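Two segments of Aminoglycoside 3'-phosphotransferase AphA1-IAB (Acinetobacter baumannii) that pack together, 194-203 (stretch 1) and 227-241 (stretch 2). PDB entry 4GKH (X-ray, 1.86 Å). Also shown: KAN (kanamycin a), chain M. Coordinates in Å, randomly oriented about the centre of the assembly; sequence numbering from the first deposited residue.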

ATOM      1  N   VAL A 194      -0.021  13.883   7.339  1.00 30.17           N
ATOM      2  CA  VAL A 194      -1.298  13.265   7.653  1.00 26.16           C
ATOM      3  C   VAL A 194      -1.013  11.800   7.902  1.00 34.51           C
ATOM      4  O   VAL A 194       0.100  11.334   7.657  1.00 29.41           O
ATOM      5  CB  VAL A 194      -2.267  13.353   6.463  1.00 27.73           C
ATOM      6  CG1 VAL A 194      -2.582  14.829   6.123  1.00 31.20           C
ATOM      7  CG2 VAL A 194      -1.673  12.628   5.264  1.00 28.69           C
ATOM      8  N   VAL A 195      -2.007  11.064   8.378  1.00 29.95           N
ATOM      9  CA  VAL A 195      -1.872   9.607   8.442  1.00 26.52           C
ATOM     10  C   VAL A 195      -1.927   9.033   7.021  1.00 33.47           C
ATOM     11  O   VAL A 195      -2.915   9.239   6.301  1.00 32.75           O
ATOM     12  CB  VAL A 195      -3.009   8.968   9.293  1.00 32.67           C
ATOM     13  CG1 VAL A 195      -2.865   7.451   9.296  1.00 26.51           C
ATOM     14  CG2 VAL A 195      -3.002   9.524  10.742  1.00 28.61           C
ATOM     15  N   THR A 196      -0.871   8.331   6.606  1.00 31.46           N
ATOM     16  CA  THR A 196      -0.817   7.788   5.247  1.00 30.66           C
ATOM     17  C   THR A 196      -0.827   6.271   5.239  1.00 34.31           C
ATOM     18  O   THR A 196      -0.462   5.619   6.227  1.00 31.85           O
ATOM     19  CB  THR A 196       0.425   8.261   4.445  1.00 33.51           C
ATOM     20  OG1 THR A 196       1.613   7.794   5.093  1.00 36.78           O
ATOM     21  CG2 THR A 196       0.453   9.787   4.317  1.00 28.92           C
ATOM     22  N   HIS A 197      -1.243   5.712   4.108  1.00 28.75           N
ATOM     23  CA  HIS A 197      -1.276   4.265   3.929  1.00 26.89           C
ATOM     24  C   HIS A 197       0.124   3.763   3.573  1.00 34.81           C
ATOM     25  O   HIS A 197       0.600   2.748   4.092  1.00 32.21           O
ATOM     26  CB  HIS A 197      -2.250   3.938   2.786  1.00 25.82           C
ATOM     27  CG  HIS A 197      -2.335   2.480   2.461  1.00 28.57           C
ATOM     28  ND1 HIS A 197      -1.414   1.842   1.662  1.00 26.27           N
ATOM     29  CD2 HIS A 197      -3.245   1.542   2.807  1.00 31.04           C
ATOM     30  CE1 HIS A 197      -1.738   0.568   1.546  1.00 31.49           C
ATOM     31  NE2 HIS A 197      -2.846   0.358   2.234  1.00 30.09           N
ATOM     32  N   GLY A 198       0.780   4.474   2.665  1.00 27.89           N
ATOM     33  CA  GLY A 198       2.131   4.120   2.251  1.00 26.62           C
ATOM     34  C   GLY A 198       2.281   3.350   0.946  1.00 35.09           C
ATOM     35  O   GLY A 198       3.354   3.362   0.341  1.00 31.45           O
ATOM     36  N   ASP A 199       1.229   2.652   0.536  1.00 27.25           N
ATOM     37  CA  ASP A 199       1.200   1.992  -0.773  1.00 24.85           C
ATOM     38  C   ASP A 199      -0.228   2.036  -1.329  1.00 26.64           C
ATOM     39  O   ASP A 199      -0.852   1.007  -1.551  1.00 29.75           O
ATOM     40  CB  ASP A 199       1.749   0.551  -0.662  1.00 26.83           C
ATOM     41  CG  ASP A 199       2.072  -0.071  -2.010  1.00 39.96           C
ATOM     42  OD1 ASP A 199       1.956   0.620  -3.046  1.00 36.29           O
ATOM     43  OD2 ASP A 199       2.464  -1.257  -2.028  1.00 36.40           O
ATOM     44  N   PHE A 200      -0.738   3.256  -1.520  1.00 33.42           N
ATOM     45  CA  PHE A 200      -2.131   3.482  -1.902  1.00 31.97           C
ATOM     46  C   PHE A 200      -2.271   3.280  -3.415  1.00 31.88           C
ATOM     47  O   PHE A 200      -2.512   4.226  -4.172  1.00 29.12           O
ATOM     48  CB  PHE A 200      -2.592   4.886  -1.459  1.00 30.75           C
ATOM     49  CG  PHE A 200      -4.096   5.014  -1.238  1.00 30.27           C
ATOM     50  CD1 PHE A 200      -4.671   4.653  -0.025  1.00 36.25           C
ATOM     51  CD2 PHE A 200      -4.924   5.509  -2.242  1.00 31.73           C
ATOM     52  CE1 PHE A 200      -6.047   4.766   0.184  1.00 35.31           C
ATOM     53  CE2 PHE A 200      -6.323   5.638  -2.034  1.00 31.09           C
ATOM     54  CZ  PHE A 200      -6.877   5.261  -0.822  1.00 34.56           C
ATOM     55  N   SER A 201      -2.118   2.032  -3.844  1.00 34.70           N
ATOM     56  CA  SER A 201      -2.187   1.700  -5.251  1.00 28.45           C
ATOM     57  C   SER A 201      -3.532   1.067  -5.579  1.00 29.80           C
ATOM     58  O   SER A 201      -4.281   0.701  -4.686  1.00 31.27           O
ATOM     59  CB  SER A 201      -1.083   0.718  -5.620  1.00 35.56           C
ATOM     60  OG  SER A 201      -1.434  -0.571  -5.142  1.00 32.88           O
ATOM     61  N   LEU A 202      -3.806   0.893  -6.869  1.00 29.43           N
ATOM     62  CA  LEU A 202      -5.041   0.234  -7.283  1.00 30.81           C
ATOM     63  C   LEU A 202      -5.111  -1.244  -6.881  1.00 37.74           C
ATOM     64  O   LEU A 202      -6.183  -1.837  -6.904  1.00 34.51           O
ATOM     65  CB  LEU A 202      -5.232   0.360  -8.791  1.00 31.17           C
ATOM     66  CG  LEU A 202      -5.509   1.757  -9.346  1.00 31.63           C
ATOM     67  CD1 LEU A 202      -5.430   1.682 -10.880  1.00 31.64           C
ATOM     68  CD2 LEU A 202      -6.880   2.259  -8.907  1.00 35.20           C
ATOM     69  N   ASP A 203      -3.982  -1.844  -6.513  1.00 28.23           N
ATOM     70  CA  ASP A 203      -4.001  -3.245  -6.099  1.00 29.70           C
ATOM     71  C   ASP A 203      -4.375  -3.389  -4.620  1.00 31.12           C
ATOM     72  O   ASP A 203      -4.671  -4.492  -4.161  1.00 32.84           O
ATOM     73  CB  ASP A 203      -2.636  -3.904  -6.312  1.00 31.92           C
ATOM     74  CG  ASP A 203      -2.169  -3.821  -7.738  1.00 38.31           C
ATOM     75  OD1 ASP A 203      -3.015  -3.946  -8.652  1.00 37.54           O
ATOM     76  OD2 ASP A 203      -0.952  -3.624  -7.940  1.00 46.16           O
TER
HETATM   77  C1  KAN M 301       5.282  -2.413  -6.941  1.00 34.40           C
HETATM   78  C2  KAN M 301       4.109  -2.714  -6.036  1.00 36.31           C
HETATM   79  C3  KAN M 301       4.442  -2.532  -4.567  1.00 37.91           C
HETATM   80  C4  KAN M 301       5.603  -3.466  -4.224  1.00 36.81           C
HETATM   81  C5  KAN M 301       6.788  -3.091  -5.092  1.00 34.69           C
HETATM   82  C6  KAN M 301       7.885  -4.084  -4.708  1.00 37.83           C
HETATM   83  C7  KAN M 301       6.938   1.833  -9.621  1.00 34.32           C
HETATM   84  C8  KAN M 301       6.137   0.663 -10.133  1.00 37.15           C
HETATM   85  C9  KAN M 301       5.376   0.050  -8.935  1.00 38.19           C
HETATM   86  C10 KAN M 301       6.355  -0.473  -7.862  1.00 32.28           C
HETATM   87  C11 KAN M 301       7.138   0.761  -7.348  1.00 30.06           C
HETATM   88  C12 KAN M 301       7.903   1.380  -8.512  1.00 31.94           C
HETATM   89  C13 KAN M 301       4.797   0.258 -12.155  1.00 40.87           C
HETATM   90  C14 KAN M 301       4.666   1.124 -13.409  1.00 42.47           C
HETATM   91  C15 KAN M 301       3.615   2.206 -13.315  1.00 46.36           C
HETATM   92  C16 KAN M 301       2.279   1.551 -13.041  1.00 47.50           C
HETATM   93  C17 KAN M 301       2.420   0.794 -11.726  1.00 47.17           C
HETATM   94  C18 KAN M 301       1.081   0.223 -11.205  1.00 53.85           C
HETATM   95  N1  KAN M 301       9.095  -3.807  -5.490  1.00 36.92           N
HETATM   96  N2  KAN M 301       8.096   0.317  -6.320  1.00 26.71           N
HETATM   97  N3  KAN M 301       7.672   2.356 -10.795  1.00 35.48           N
HETATM   98  N4  KAN M 301       3.528   2.935 -14.587  1.00 47.23           N
HETATM   99  O5  KAN M 301       6.412  -3.240  -6.485  1.00 35.63           O
HETATM  100  O6  KAN M 301       3.018  -1.847  -6.397  1.00 37.92           O
HETATM  101  O7  KAN M 301       3.276  -2.875  -3.806  1.00 42.26           O
HETATM  102  O8  KAN M 301       5.983  -3.304  -2.850  1.00 37.38           O
HETATM  103  O9  KAN M 301       5.638  -1.040  -6.746  1.00 32.63           O
HETATM  104  O10 KAN M 301       4.429  -0.954  -9.381  1.00 38.99           O
HETATM  105  O11 KAN M 301       5.275   1.179 -11.176  1.00 37.14           O
HETATM  106  O12 KAN M 301       3.467  -0.220 -11.832  1.00 43.02           O
HETATM  107  O13 KAN M 301       5.976   1.640 -13.669  1.00 42.83           O
HETATM  108  O14 KAN M 301       1.301   2.574 -12.904  1.00 48.96           O
HETATM  109  O15 KAN M 301       1.278  -0.315  -9.868  1.00 55.87           O
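Stretch 2, residues 227-241: YQDLAILWNCLGEFS

Stretch 1 begins as the end of a β-strand, Val194 to Thr196, and continues as loop from His197 onward. Stretch 2 is helical from Tyr227 to about Leu237, with phi/psi values near -60/-40 through most of its length and i to i+4 backbone hydrogen bonds such as Trp234 N to Leu230 O at 2.9 Å. The strand and helix axes approach to 8.8 Å, and their N-to-C directions differ by 43°, so the two segments run in broadly the same sense. In the loop after the strand, the backbones come to 5.2 Å between the CA atoms of Phe200 and Asp229 and 4.9 Å between those of Ser201 and Leu233. Contacts then advance along both chains together, and the pairing buries 643 Å² in total.

The first turn of the helix holds the loop through polar contacts. The CA-to-CB bond of Asp229 points toward stretch 1, and its carboxylate accepts two backbone hydrogen bonds, from His197 N to OD2 (2.9 Å, 163°) and from Gly198 N to OD1 (3.0 Å, 169°). Successive amides thus engage both carboxylate oxygens with nearly linear geometry. Gln228 adds a third bond, NE2 to Gly198 O, at 3.0 Å and a more bent 140°. Gly198 adopts phi/psi of 99/-24, where a CB would be jammed against the preceding carbonyl oxygen; the backbone itself therefore calls for glycine. Within the loop, Asp199 N donates to His197 ND1 (3.0 Å), closing a local contact across Gly198.

Farther along, the contact becomes mainly apolar. The Phe200 ring meets Leu233 at its edge, CE2 to CD2 at 3.8 Å, while Phe200 O lies 3.3 Å from Leu233 CB. Phe200 O is also 3.4 Å from Leu233 N, but the angle is too poor for a hydrogen bond. Ile232 CG2 approaches Phe200 O at 3.8 Å and Ser201 CB at 4.0 Å; one helical turn later, Cys236 SG is 3.7 Å from Ser201 CB.

Leu202 has the largest covered area in stretch 1, 96 Å². Its CA-to-CB bond points sideways, but chi1 and chi2 in m and t bring its end nearer the helix. Leu202 CD2 lies 3.8 Å from Leu233 CD1, and Leu202 CD1 lies 3.6 Å from Cys236 CB and 3.7 Å from Phe240 CE1, extending the packing beyond the helix.

Kanamycin touches both segments: its O7 donates to Asp199 OD2 at 2.5 Å, and its O14 lies 3.3 Å from Asn235 O.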

ATOM      1  N   TYR A 227       1.089  13.643  -0.097  1.00 33.18           N
ATOM      2  CA  TYR A 227       1.457  13.225  -1.457  1.00 28.59           C
ATOM      3  C   TYR A 227       2.082  11.820  -1.539  1.00 33.62           C
ATOM      4  O   TYR A 227       2.241  11.267  -2.629  1.00 30.18           O
ATOM      5  CB  TYR A 227       2.353  14.274  -2.134  1.00 28.65           C
ATOM      6  CG  TYR A 227       1.579  15.436  -2.723  1.00 28.73           C
ATOM      7  CD1 TYR A 227       1.004  16.405  -1.904  1.00 36.77           C
ATOM      8  CD2 TYR A 227       1.435  15.571  -4.104  1.00 29.96           C
ATOM      9  CE1 TYR A 227       0.285  17.468  -2.437  1.00 36.72           C
ATOM     10  CE2 TYR A 227       0.724  16.632  -4.647  1.00 31.01           C
ATOM     11  CZ  TYR A 227       0.155  17.581  -3.809  1.00 35.08           C
ATOM     12  OH  TYR A 227      -0.542  18.639  -4.357  1.00 35.89           O
ATOM     13  N   GLN A 228       2.434  11.231  -0.400  1.00 29.06           N
ATOM     14  CA  GLN A 228       2.867   9.833  -0.413  1.00 29.03           C
ATOM     15  C   GLN A 228       1.775   8.940  -0.988  1.00 37.49           C
ATOM     16  O   GLN A 228       2.050   8.009  -1.740  1.00 33.07           O
ATOM     17  CB  GLN A 228       3.214   9.339   1.000  1.00 30.00           C
ATOM     18  CG  GLN A 228       3.421   7.808   1.071  1.00 32.58           C
ATOM     19  CD  GLN A 228       4.585   7.334   0.205  1.00 33.79           C
ATOM     20  OE1 GLN A 228       5.497   8.104  -0.097  1.00 32.96           O
ATOM     21  NE2 GLN A 228       4.555   6.059  -0.203  1.00 31.27           N
ATOM     22  N   ASP A 229       0.528   9.226  -0.635  1.00 29.40           N
ATOM     23  CA  ASP A 229      -0.589   8.411  -1.109  1.00 25.11           C
ATOM     24  C   ASP A 229      -1.100   8.918  -2.445  1.00 30.42           C
ATOM     25  O   ASP A 229      -1.415   8.130  -3.338  1.00 31.23           O
ATOM     26  CB  ASP A 229      -1.727   8.384  -0.067  1.00 25.97           C
ATOM     27  CG  ASP A 229      -1.346   7.576   1.202  1.00 31.51           C
ATOM     28  OD1 ASP A 229      -0.460   6.682   1.109  1.00 29.01           O
ATOM     29  OD2 ASP A 229      -1.940   7.843   2.277  1.00 31.25           O
ATOM     30  N   LEU A 230      -1.185  10.236  -2.575  1.00 29.29           N
ATOM     31  CA  LEU A 230      -1.671  10.827  -3.807  1.00 32.04           C
ATOM     32  C   LEU A 230      -0.781  10.427  -4.985  1.00 36.65           C
ATOM     33  O   LEU A 230      -1.293  10.128  -6.062  1.00 31.56           O
ATOM     34  CB  LEU A 230      -1.743  12.343  -3.687  1.00 30.88           C
ATOM     35  CG  LEU A 230      -2.838  12.926  -2.794  1.00 36.54           C
ATOM     36  CD1 LEU A 230      -2.486  14.367  -2.457  1.00 33.44           C
ATOM     37  CD2 LEU A 230      -4.209  12.837  -3.491  1.00 33.24           C
ATOM     38  N   ALA A 231       0.537  10.393  -4.779  1.00 31.40           N
ATOM     39  CA  ALA A 231       1.463  10.149  -5.897  1.00 29.42           C
ATOM     40  C   ALA A 231       1.309   8.748  -6.455  1.00 28.68           C
ATOM     41  O   ALA A 231       1.269   8.537  -7.675  1.00 30.05           O
ATOM     42  CB  ALA A 231       2.921  10.382  -5.468  1.00 31.11           C
ATOM     43  N   ILE A 232       1.237   7.778  -5.555  1.00 30.13           N
ATOM     44  CA  ILE A 232       1.190   6.392  -5.972  1.00 29.65           C
ATOM     45  C   ILE A 232      -0.108   6.074  -6.699  1.00 32.42           C
ATOM     46  O   ILE A 232      -0.097   5.377  -7.710  1.00 30.19           O
ATOM     47  CB  ILE A 232       1.437   5.451  -4.774  1.00 28.83           C
ATOM     48  CG1 ILE A 232       2.884   5.636  -4.293  1.00 36.27           C
ATOM     49  CG2 ILE A 232       1.153   3.999  -5.149  1.00 33.60           C
ATOM     50  CD1 ILE A 232       3.335   4.629  -3.219  1.00 40.49           C
ATOM     51  N   LEU A 233      -1.226   6.603  -6.204  1.00 27.95           N
ATOM     52  CA  LEU A 233      -2.500   6.343  -6.869  1.00 25.36           C
ATOM     53  C   LEU A 233      -2.534   7.063  -8.218  1.00 27.86           C
ATOM     54  O   LEU A 233      -3.027   6.529  -9.220  1.00 31.90           O
ATOM     55  CB  LEU A 233      -3.673   6.791  -5.981  1.00 26.34           C
ATOM     56  CG  LEU A 233      -5.061   6.507  -6.574  1.00 31.91           C
ATOM     57  CD1 LEU A 233      -5.196   5.028  -6.926  1.00 39.03           C
ATOM     58  CD2 LEU A 233      -6.167   6.928  -5.599  1.00 28.62           C
ATOM     59  N   TRP A 234      -2.035   8.298  -8.238  1.00 32.84           N
ATOM     60  CA  TRP A 234      -1.976   9.090  -9.473  1.00 34.15           C
ATOM     61  C   TRP A 234      -1.147   8.358 -10.543  1.00 32.17           C
ATOM     62  O   TRP A 234      -1.484   8.339 -11.738  1.00 33.37           O
ATOM     63  CB  TRP A 234      -1.384  10.479  -9.168  1.00 29.58           C
ATOM     64  CG  TRP A 234      -1.301  11.409 -10.333  1.00 35.37           C
ATOM     65  CD1 TRP A 234      -2.261  12.288 -10.753  1.00 35.60           C
ATOM     66  CD2 TRP A 234      -0.184  11.589 -11.210  1.00 34.45           C
ATOM     67  NE1 TRP A 234      -1.819  12.981 -11.853  1.00 37.64           N
ATOM     68  CE2 TRP A 234      -0.549  12.570 -12.156  1.00 41.34           C
ATOM     69  CE3 TRP A 234       1.077  10.999 -11.304  1.00 38.33           C
ATOM     70  CZ2 TRP A 234       0.311  12.987 -13.176  1.00 46.48           C
ATOM     71  CZ3 TRP A 234       1.936  11.413 -12.328  1.00 44.69           C
ATOM     72  CH2 TRP A 234       1.546  12.396 -13.242  1.00 42.39           C
ATOM     73  N   ASN A 235      -0.061   7.737 -10.100  1.00 30.09           N
ATOM     74  CA  ASN A 235       0.787   6.968 -11.011  1.00 28.79           C
ATOM     75  C   ASN A 235      -0.002   5.791 -11.614  1.00 30.77           C
ATOM     76  O   ASN A 235       0.017   5.582 -12.833  1.00 32.39           O
ATOM     77  CB  ASN A 235       2.053   6.475 -10.284  1.00 28.79           C
ATOM     78  CG  ASN A 235       3.117   5.964 -11.247  1.00 49.10           C
ATOM     79  OD1 ASN A 235       3.312   6.522 -12.323  1.00 53.39           O
ATOM     80  ND2 ASN A 235       3.804   4.903 -10.865  1.00 39.98           N
ATOM     81  N   CYS A 236      -0.729   5.062 -10.767  1.00 29.77           N
ATOM     82  CA  CYS A 236      -1.536   3.925 -11.220  1.00 29.73           C
ATOM     83  C   CYS A 236      -2.560   4.334 -12.261  1.00 33.41           C
ATOM     84  O   CYS A 236      -2.731   3.669 -13.293  1.00 30.25           O
ATOM     85  CB  CYS A 236      -2.274   3.292 -10.042  1.00 29.71           C
ATOM     86  SG  CYS A 236      -1.138   2.419  -8.937  1.00 35.94           S
ATOM     87  N   LEU A 237      -3.252   5.428 -11.972  1.00 28.09           N
ATOM     88  CA  LEU A 237      -4.293   5.929 -12.864  1.00 31.23           C
ATOM     89  C   LEU A 237      -3.741   6.362 -14.213  1.00 28.14           C
ATOM     90  O   LEU A 237      -4.455   6.371 -15.212  1.00 33.07           O
ATOM     91  CB  LEU A 237      -5.057   7.064 -12.195  1.00 29.27           C
ATOM     92  CG  LEU A 237      -5.925   6.656 -11.003  1.00 39.09           C
ATOM     93  CD1 LEU A 237      -6.523   7.884 -10.302  1.00 38.69           C
ATOM     94  CD2 LEU A 237      -7.025   5.716 -11.468  1.00 35.24           C
ATOM     95  N   GLY A 238      -2.461   6.713 -14.253  1.00 32.42           N
ATOM     96  CA  GLY A 238      -1.802   7.074 -15.499  1.00 33.42           C
ATOM     97  C   GLY A 238      -1.774   5.949 -16.509  1.00 33.81           C
ATOM     98  O   GLY A 238      -1.518   6.174 -17.689  1.00 34.55           O
ATOM     99  N   GLU A 239      -2.033   4.728 -16.048  1.00 38.35           N
ATOM    100  CA  GLU A 239      -2.128   3.600 -16.971  1.00 33.26           C
ATOM    101  C   GLU A 239      -3.442   3.648 -17.755  1.00 36.19           C
ATOM    102  O   GLU A 239      -3.564   3.028 -18.814  1.00 41.53           O
ATOM    103  CB  GLU A 239      -1.981   2.258 -16.231  1.00 43.97           C
ATOM    104  CG  GLU A 239      -1.564   1.094 -17.144  1.00 66.72           C
ATOM    105  CD  GLU A 239      -1.326  -0.228 -16.405  1.00 70.15           C
ATOM    106  OE1 GLU A 239      -1.061  -1.255 -17.087  1.00 45.39           O
ATOM    107  OE2 GLU A 239      -1.400  -0.244 -15.153  1.00 51.60           O
ATOM    108  N   PHE A 240      -4.416   4.398 -17.237  1.00 32.14           N
ATOM    109  CA  PHE A 240      -5.765   4.391 -17.794  1.00 34.53           C
ATOM    110  C   PHE A 240      -6.147   5.694 -18.500  1.00 36.03           C
ATOM    111  O   PHE A 240      -6.682   5.666 -19.600  1.00 39.47           O
ATOM    112  CB  PHE A 240      -6.790   4.085 -16.693  1.00 35.85           C
ATOM    113  CG  PHE A 240      -6.647   2.712 -16.106  1.00 42.73           C
ATOM    114  CD1 PHE A 240      -5.771   2.483 -15.063  1.00 33.57           C
ATOM    115  CD2 PHE A 240      -7.377   1.647 -16.617  1.00 33.07           C
ATOM    116  CE1 PHE A 240      -5.628   1.220 -14.532  1.00 37.82           C
ATOM    117  CE2 PHE A 240      -7.241   0.383 -16.089  1.00 46.10           C
ATOM    118  CZ  PHE A 240      -6.368   0.167 -15.045  1.00 38.38           C
ATOM    119  N   SER A 241      -5.862   6.832 -17.874  1.00 39.61           N
ATOM    120  CA  SER A 241      -6.457   8.085 -18.341  1.00 40.40           C
ATOM    121  C   SER A 241      -5.904   9.325 -17.650  1.00 48.17           C
ATOM    122  O   SER A 241      -5.927   9.417 -16.425  1.00 38.64           O
ATOM    123  CB  SER A 241      -7.973   8.039 -18.093  1.00 41.87           C
ATOM    124  OG  SER A 241      -8.505   9.340 -17.952  1.00 43.92           O
TER